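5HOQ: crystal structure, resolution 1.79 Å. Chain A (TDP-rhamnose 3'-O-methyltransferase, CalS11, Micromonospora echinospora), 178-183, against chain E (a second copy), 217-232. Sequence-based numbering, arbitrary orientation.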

# COMPACT_ATOMS: atom_id res chain seq x y z
N ASN A 178 -38.83 11.25 14.95
CA ASN A 178 -38.13 10.32 14.06
C ASN A 178 -37.11 9.51 14.84
O ASN A 178 -35.89 9.66 14.65
N PRO A 179 -37.57 8.63 15.73
CA PRO A 179 -36.65 7.84 16.56
C PRO A 179 -35.83 6.81 15.77
O PRO A 179 -34.86 6.27 16.32
N GLN A 180 -36.17 6.55 14.50
CA GLN A 180 -35.30 5.77 13.61
C GLN A 180 -34.06 6.52 13.14
O GLN A 180 -33.26 5.93 12.41
N THR A 181 -33.89 7.79 13.49
CA THR A 181 -32.86 8.59 12.84
C THR A 181 -31.47 8.06 13.13
O THR A 181 -31.13 7.71 14.26
N VAL A 182 -30.66 7.97 12.07
CA VAL A 182 -29.21 8.02 12.17
C VAL A 182 -28.77 9.20 11.31
O VAL A 182 -29.37 9.45 10.26
N ILE A 183 -27.74 9.91 11.76
CA ILE A 183 -27.24 11.08 11.04
C ILE A 183 -25.89 10.72 10.46
O ILE A 183 -24.93 10.47 11.21
N GLU E 217 -33.32 -3.16 9.52
CA GLU E 217 -34.13 -1.94 9.44
C GLU E 217 -33.77 -0.95 10.54
O GLU E 217 -34.64 -0.36 11.18
N LEU E 218 -32.47 -0.71 10.73
CA LEU E 218 -32.02 0.14 11.82
C LEU E 218 -32.54 1.57 11.68
O LEU E 218 -32.84 2.21 12.68
N ASP E 219 -32.59 2.10 10.45
CA ASP E 219 -32.87 3.52 10.25
C ASP E 219 -34.12 3.69 9.41
O ASP E 219 -34.26 4.66 8.66
N ASN E 220 -35.06 2.76 9.57
CA ASN E 220 -36.26 2.72 8.78
C ASN E 220 -37.43 3.36 9.51
O ASN E 220 -37.87 2.82 10.54
N PRO E 221 -38.01 4.45 9.00
CA PRO E 221 -39.16 5.08 9.69
C PRO E 221 -40.27 4.12 10.08
O PRO E 221 -41.01 4.39 11.04
N LYS E 222 -40.43 3.02 9.37
CA LYS E 222 -41.54 2.12 9.67
C LYS E 222 -41.32 1.34 10.96
O LYS E 222 -42.29 0.95 11.62
N TRP E 223 -40.06 1.13 11.37
CA TRP E 223 -39.70 0.20 12.44
C TRP E 223 -38.71 0.83 13.41
O TRP E 223 -37.57 0.37 13.54
N PRO E 224 -39.10 1.90 14.11
CA PRO E 224 -38.11 2.62 14.92
C PRO E 224 -37.58 1.82 16.10
O PRO E 224 -36.48 2.13 16.58
N GLY E 225 -38.30 0.79 16.56
CA GLY E 225 -37.89 0.09 17.77
C GLY E 225 -36.49 -0.48 17.72
O GLY E 225 -35.80 -0.56 18.74
N GLU E 226 -36.04 -0.91 16.55
CA GLU E 226 -34.69 -1.42 16.40
C GLU E 226 -33.64 -0.37 16.75
O GLU E 226 -32.66 -0.66 17.45
N ASN E 227 -33.79 0.83 16.22
CA ASN E 227 -32.90 1.94 16.57
C ASN E 227 -33.01 2.29 18.04
O ASN E 227 -31.99 2.54 18.71
N ILE E 228 -34.23 2.38 18.56
CA ILE E 228 -34.39 2.74 19.97
C ILE E 228 -33.64 1.74 20.85
O ILE E 228 -32.93 2.13 21.78
N ALA E 229 -33.73 0.45 20.51
CA ALA E 229 -33.04 -0.60 21.27
C ALA E 229 -31.53 -0.49 21.14
O ALA E 229 -30.80 -0.70 22.11
N MET E 230 -31.03 -0.19 19.93
CA MET E 230 -29.59 -0.02 19.75
C MET E 230 -29.08 1.15 20.57
O MET E 230 -28.03 1.05 21.23
N ARG E 231 -29.80 2.27 20.56
CA ARG E 231 -29.38 3.43 21.34
C ARG E 231 -29.43 3.13 22.83
O ARG E 231 -28.58 3.60 23.58
N LYS E 232 -30.38 2.30 23.26
CA LYS E 232 -30.51 2.01 24.69
C LYS E 232 -29.37 1.11 25.17
O LYS E 232 -28.76 1.38 26.20

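The two stretches bury 456 Å² between them, and Q180(A) contributes the largest single share, 112 Å², followed by P179(A) with 78 Å². Both lie in the type I turn from N178(A) to T181(A), and the CA of Q180(A) comes within 4.4 Å of the CA of P224(E).

Two hydrogen bonds cross the contact, each from a chain E side chain to a backbone carbonyl of the turn. R231(E) NH2 donates to P179(A) O at 3.0 Å with an N-H...O angle of 156°; the oxygen lies at the edge of the guanidinium, near its plane, as in-plane N-H donors require. N227(E) ND2 donates to T181(A) O at 3.0 Å and 140°. Both donors belong to the helix and have CA-to-CB bonds pointing toward chain A, N227(E) with chi1 t and R231(E) with chi1 m, chi2 t and chi3 m. They are also tied to each other: R231(E) NE donates to N227(E) OD1 at 2.6 Å and 153°. This leaves the amide nitrogen of N227(E) facing the carbonyls, with Q180(A) O also 3.0 Å from ND2, and a weak bond from ND2 to L218(E) O at 3.5 Å. The approach of N227(E) OD1 to P179(A) O, 3.2 Å, is not a hydrogen bond, since both atoms are acceptors.

A further polar contact uses carbon as donor: D219(E) CA lies 3.3 Å from Q180(A) O, with an angle of 146° at the hydrogen.

Apolar packing centres on the ring of P179(A), puckered C-gamma endo. Its CG meets P224(E) CB at 3.8 Å, and its CB meets I228(E) CG1 at 3.9 Å. P224(E) points toward chain A, whereas the CA-to-CB bond of I228(E) points sideways, and with chi1 m and chi2 t the end of its side chain comes nearer to chain A. At the other end of the contact V182(A), chi1 t and pointing toward chain E, places CG2 3.9 Å from D219(E) CB and 3.6 Å from N227(E) ND2.

Q180(A) joins packing to solvent-mediated bonding. With chi1 p and chi2 m, its side chain runs beside P221(E): CG is 3.5 Å from P221(E) N, and NE2 is 3.5 Å from P221(E) CG. NE2 donates to N178(A) OD1 at 2.9 Å and 162°, which fixes the amide orientation and leaves OE1 as acceptor. Water 1 donates to Q180(A) OE1 at 2.7 Å from its O and to P221(E) O at 2.9 Å from its O, bridging the two chains.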

# COMPACT_ATOMS: atom_id res chain seq x y z
CB ASN A 178 -37.48 11.09 12.92
CG ASN A 178 -38.49 11.63 11.93
OD1 ASN A 178 -38.91 10.93 11.04
ND2 ASN A 178 -38.88 12.89 12.09
CB PRO A 179 -37.57 7.18 17.59
CG PRO A 179 -38.96 7.26 17.00
CD PRO A 179 -38.99 8.43 16.08
CB GLN A 180 -36.10 5.33 12.38
CG GLN A 180 -36.27 6.39 11.27
CD GLN A 180 -37.32 7.47 11.57
OE1 GLN A 180 -38.03 7.43 12.59
NE2 GLN A 180 -37.43 8.44 10.66
CB THR A 181 -32.96 10.05 13.32
OG1 THR A 181 -34.18 10.64 12.83
CG2 THR A 181 -31.77 10.86 12.84
CB VAL A 182 -28.58 6.70 11.66
CG1 VAL A 182 -27.08 6.74 11.79
CG2 VAL A 182 -29.16 5.51 12.37
CB ILE A 183 -27.16 12.33 11.94
CG1 ILE A 183 -28.54 12.74 12.49
CG2 ILE A 183 -26.58 13.51 11.15
CD1 ILE A 183 -28.45 13.82 13.59
CB GLU E 217 -35.63 -2.26 9.49
CG GLU E 217 -36.05 -3.15 10.63
CD GLU E 217 -35.91 -4.61 10.27
OE1 GLU E 217 -35.93 -4.92 9.05
OE2 GLU E 217 -35.80 -5.44 11.20
CB LEU E 218 -30.50 0.14 11.90
CG LEU E 218 -29.96 0.92 13.10
CD1 LEU E 218 -30.27 0.23 14.40
CD2 LEU E 218 -28.46 1.09 12.93
CB ASP E 219 -31.69 4.27 9.62
CG ASP E 219 -31.32 3.75 8.24
OD1 ASP E 219 -31.64 2.59 7.95
OD2 ASP E 219 -30.71 4.52 7.46
CB ASN E 220 -36.59 1.27 8.46
CG ASN E 220 -37.52 1.14 7.28
OD1 ASN E 220 -38.55 1.82 7.21
ND2 ASN E 220 -37.15 0.28 6.33
CB PRO E 221 -39.66 6.10 8.66
CG PRO E 221 -38.43 6.48 7.89
CD PRO E 221 -37.60 5.22 7.81
CB LYS E 222 -41.75 1.17 8.49
CG LYS E 222 -43.01 0.33 8.55
CD LYS E 222 -43.07 -0.67 7.39
CE LYS E 222 -44.31 -1.56 7.45
NZ LYS E 222 -44.32 -2.62 6.39
CB TRP E 223 -39.10 -1.07 11.85
CG TRP E 223 -40.04 -1.77 10.97
CD1 TRP E 223 -39.90 -2.02 9.64
CD2 TRP E 223 -41.30 -2.30 11.36
NE1 TRP E 223 -41.01 -2.70 9.18
CE2 TRP E 223 -41.88 -2.88 10.22
CE3 TRP E 223 -42.00 -2.35 12.57
CZ2 TRP E 223 -43.12 -3.50 10.26
CZ3 TRP E 223 -43.23 -2.96 12.60
CH2 TRP E 223 -43.78 -3.52 11.45
CB PRO E 224 -38.87 3.87 15.37
CG PRO E 224 -40.29 3.50 15.33
CD PRO E 224 -40.44 2.48 14.22
CB GLU E 226 -34.50 -1.86 14.96
CG GLU E 226 -33.58 -2.99 14.79
CD GLU E 226 -33.80 -3.64 13.45
OE1 GLU E 226 -33.10 -3.27 12.49
OE2 GLU E 226 -34.72 -4.50 13.35
CB ASN E 227 -33.28 3.16 15.71
CG ASN E 227 -32.31 4.32 15.85
OD1 ASN E 227 -32.08 4.82 16.94
ND2 ASN E 227 -31.78 4.78 14.73
CB ILE E 228 -35.89 2.83 20.34
CG1 ILE E 228 -36.61 3.87 19.47
CG2 ILE E 228 -36.07 3.21 21.81
CD1 ILE E 228 -38.13 3.72 19.45
CB ALA E 229 -33.52 -1.98 20.81
CB MET E 230 -29.28 0.19 18.26
CG MET E 230 -27.82 0.35 17.96
SD MET E 230 -26.91 -1.17 18.30
CE MET E 230 -25.28 -0.52 17.96
CB ARG E 231 -30.23 4.65 21.00
CG ARG E 231 -29.86 5.28 19.66
CD ARG E 231 -30.53 6.62 19.40
NE ARG E 231 -31.93 6.48 18.98
CZ ARG E 231 -32.99 6.84 19.70
NH1 ARG E 231 -32.84 7.37 20.90
NH2 ARG E 231 -34.21 6.67 19.21
CB LYS E 232 -31.86 1.34 24.95
CG LYS E 232 -32.10 0.89 26.39
CD LYS E 232 -32.20 2.07 27.30
CE LYS E 232 -32.54 1.63 28.72
NZ LYS E 232 -32.55 2.78 29.65
O HOH W 1 -40.58 6.66 12.78